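Local coordinates for protein lipid II:glycine glycyltransferase (Staphylococcus aureus, PDB 6SNR) that probably adds the first glycine of the pentaglycine interpeptide bridge to the lysine of lipid II, using glycyl-tRNA as donor, at residues Q9-S17 / E50-L58. Sequence-based numbering, arbitrary orientation.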
# COMPACT_ATOMS: atom_id res chain seq x y z
N GLN A 9 0.71 13.28 19.53
CA GLN A 9 1.92 12.51 19.29
C GLN A 9 2.00 11.26 20.15
O GLN A 9 2.43 10.23 19.71
CB GLN A 9 3.16 13.38 19.50
CG GLN A 9 3.34 14.40 18.43
CD GLN A 9 2.63 15.66 18.74
OE1 GLN A 9 1.86 15.76 19.73
NE2 GLN A 9 2.90 16.67 17.92
N GLU A 10 1.58 11.35 21.42
CA GLU A 10 1.55 10.22 22.30
C GLU A 10 0.59 9.14 21.81
O GLU A 10 0.90 7.97 21.85
CB GLU A 10 1.22 10.67 23.73
CG GLU A 10 2.39 11.46 24.37
CD GLU A 10 2.01 12.18 25.66
OE1 GLU A 10 0.83 12.48 25.97
OE2 GLU A 10 2.98 12.49 26.39
N HIS A 11 -0.60 9.55 21.41
CA HIS A 11 -1.60 8.64 20.80
C HIS A 11 -1.01 7.94 19.58
O HIS A 11 -1.04 6.74 19.48
CB HIS A 11 -2.83 9.44 20.37
CG HIS A 11 -3.86 8.63 19.65
ND1 HIS A 11 -3.88 8.43 18.28
CD2 HIS A 11 -4.90 7.94 20.16
CE1 HIS A 11 -4.96 7.69 17.98
NE2 HIS A 11 -5.55 7.34 19.11
N ASP A 12 -0.48 8.72 18.65
CA ASP A 12 0.08 8.18 17.41
C ASP A 12 1.24 7.20 17.71
O ASP A 12 1.36 6.13 17.12
CB ASP A 12 0.52 9.30 16.47
CG ASP A 12 -0.65 10.07 15.86
OD1 ASP A 12 -1.79 9.49 15.91
OD2 ASP A 12 -0.44 11.20 15.37
N ALA A 13 2.09 7.54 18.68
CA ALA A 13 3.16 6.62 19.07
C ALA A 13 2.64 5.28 19.57
O ALA A 13 3.11 4.20 19.18
CB ALA A 13 4.08 7.30 20.10
N PHE A 14 1.61 5.34 20.41
CA PHE A 14 0.98 4.16 20.94
C PHE A 14 0.37 3.33 19.83
O PHE A 14 0.56 2.09 19.80
CB PHE A 14 -0.09 4.54 21.97
CG PHE A 14 -0.71 3.34 22.65
CD1 PHE A 14 -1.80 2.70 22.12
CD2 PHE A 14 -0.17 2.85 23.82
CE1 PHE A 14 -2.35 1.59 22.75
CE2 PHE A 14 -0.71 1.75 24.45
CZ PHE A 14 -1.81 1.12 23.92
N VAL A 15 -0.37 3.96 18.91
CA VAL A 15 -0.96 3.24 17.76
C VAL A 15 0.12 2.56 16.89
O VAL A 15 -0.01 1.41 16.50
CB VAL A 15 -1.81 4.19 16.89
CG1 VAL A 15 -2.34 3.51 15.60
CG2 VAL A 15 -2.99 4.78 17.71
N LYS A 16 1.20 3.28 16.66
CA LYS A 16 2.25 2.80 15.78
C LYS A 16 2.95 1.59 16.38
O LYS A 16 3.34 0.69 15.63
CB LYS A 16 3.22 3.93 15.44
CG LYS A 16 2.63 4.94 14.46
CD LYS A 16 3.52 6.15 14.22
CE LYS A 16 3.13 7.01 13.04
NZ LYS A 16 4.14 8.06 12.67
N SER A 17 3.08 1.53 17.70
CA SER A 17 3.74 0.37 18.36
C SER A 17 2.83 -0.76 18.86
O SER A 17 3.30 -1.82 19.30
CB SER A 17 4.58 0.87 19.53
OG SER A 17 3.85 1.56 20.49
N GLU A 50 0.65 4.54 32.68
CA GLU A 50 0.96 3.78 31.47
C GLU A 50 -0.34 3.56 30.70
O GLU A 50 -1.25 2.91 31.22
CB GLU A 50 1.54 2.43 31.88
CG GLU A 50 1.98 1.51 30.74
CD GLU A 50 2.51 0.18 31.28
OE1 GLU A 50 3.30 0.21 32.25
OE2 GLU A 50 2.13 -0.89 30.74
N VAL A 51 -0.39 4.04 29.46
CA VAL A 51 -1.57 3.80 28.60
C VAL A 51 -1.71 2.30 28.27
O VAL A 51 -0.71 1.63 27.94
CB VAL A 51 -1.42 4.59 27.28
CG1 VAL A 51 -2.58 4.29 26.30
CG2 VAL A 51 -1.29 6.09 27.53
N GLN A 52 -2.93 1.76 28.35
CA GLN A 52 -3.21 0.35 27.97
C GLN A 52 -4.12 0.26 26.73
O GLN A 52 -4.21 -0.82 26.11
CB GLN A 52 -3.81 -0.45 29.14
CG GLN A 52 -2.85 -0.69 30.30
CD GLN A 52 -3.45 -1.60 31.36
OE1 GLN A 52 -4.34 -2.41 31.08
NE2 GLN A 52 -2.96 -1.47 32.59
N GLY A 53 -4.76 1.35 26.33
CA GLY A 53 -5.55 1.35 25.06
C GLY A 53 -5.96 2.75 24.67
O GLY A 53 -6.11 3.62 25.53
N VAL A 54 -6.17 2.97 23.36
CA VAL A 54 -6.64 4.23 22.85
C VAL A 54 -7.64 4.00 21.75
O VAL A 54 -7.79 2.86 21.26
CB VAL A 54 -5.49 5.09 22.27
CG1 VAL A 54 -4.42 5.29 23.32
CG2 VAL A 54 -4.89 4.42 21.03
N ALA A 55 -8.32 5.06 21.39
CA ALA A 55 -9.21 5.02 20.23
C ALA A 55 -9.46 6.42 19.73
O ALA A 55 -9.56 7.38 20.49
CB ALA A 55 -10.50 4.28 20.57
N GLN A 56 -9.52 6.55 18.42
CA GLN A 56 -9.91 7.72 17.74
C GLN A 56 -11.30 7.51 17.12
O GLN A 56 -11.52 6.59 16.35
CB GLN A 56 -8.92 8.02 16.62
CG GLN A 56 -9.24 9.24 15.87
CD GLN A 56 -8.09 9.66 15.01
OE1 GLN A 56 -7.83 9.07 13.95
NE2 GLN A 56 -7.38 10.64 15.48
N LEU A 57 -12.24 8.32 17.55
CA LEU A 57 -13.66 8.25 17.14
C LEU A 57 -13.92 9.27 16.10
O LEU A 57 -13.59 10.47 16.27
CB LEU A 57 -14.56 8.55 18.39
CG LEU A 57 -14.69 7.53 19.51
CD1 LEU A 57 -13.42 6.99 20.10
CD2 LEU A 57 -15.57 8.16 20.61
N LEU A 58 -14.52 8.87 14.98
CA LEU A 58 -14.92 9.79 13.96
C LEU A 58 -16.43 9.86 13.97
O LEU A 58 -17.12 8.85 13.93
CB LEU A 58 -14.45 9.35 12.56
CG LEU A 58 -12.93 9.37 12.41
CD1 LEU A 58 -12.49 8.77 11.06
CD2 LEU A 58 -12.43 10.79 12.52
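Phe14, His11 and Val54 account for most of the surface buried between helix 9-17 and strand 50-58. Phe14 CD1 lies 3.7 Å from Val54 CG2, and the two side chains run past each other in opposite directions. Val54 CG2 is shared by three helix residues, because it also meets His11 and, at 3.8 Å, CG2 of Val15. With Val54 CG1 beside the backbone N (chi1 -55°), CG2 is the branch that meets all three.

A CH-pi contact adds to this. Val51 CG1 lies over one face of the Phe14 ring, 3.9 Å from its centroid and displaced toward the rim. The far end of the ring meets backbone: Phe14 CE2 is 3.5 Å from Val51 O, and Phe14 CZ is 3.7 Å from Gln52 C. Gln52 belongs with Gly53 to a classic beta bulge facing Val45.

The His11 contact is of van der Waals kind. His11 NE2 and CD2 each lie about 3.6 Å from Val54 CG2. NE2 is buried here without a polar partner. The other ring nitrogen, ND1 of His11, makes a weak but nearly straight bond to OD1 of Asp12 (3.3 Å, 174°), in the ring plane. Asp12 OD2 bonds Thr27 OG1, which ties this carboxylate to the next helix.

The helix crosses the strand at 109°, with the axes 9.0 Å apart. This is structural helix-on-sheet packing in the alpha/beta fold of a FemABX-family protein. The helix covers one face of the mixed sheet, where strand 50-58 lies between strands 39-47 and 68-78. Helix 27-33 continues the cover alongside, with Thr27 touching both His11 and Gln56.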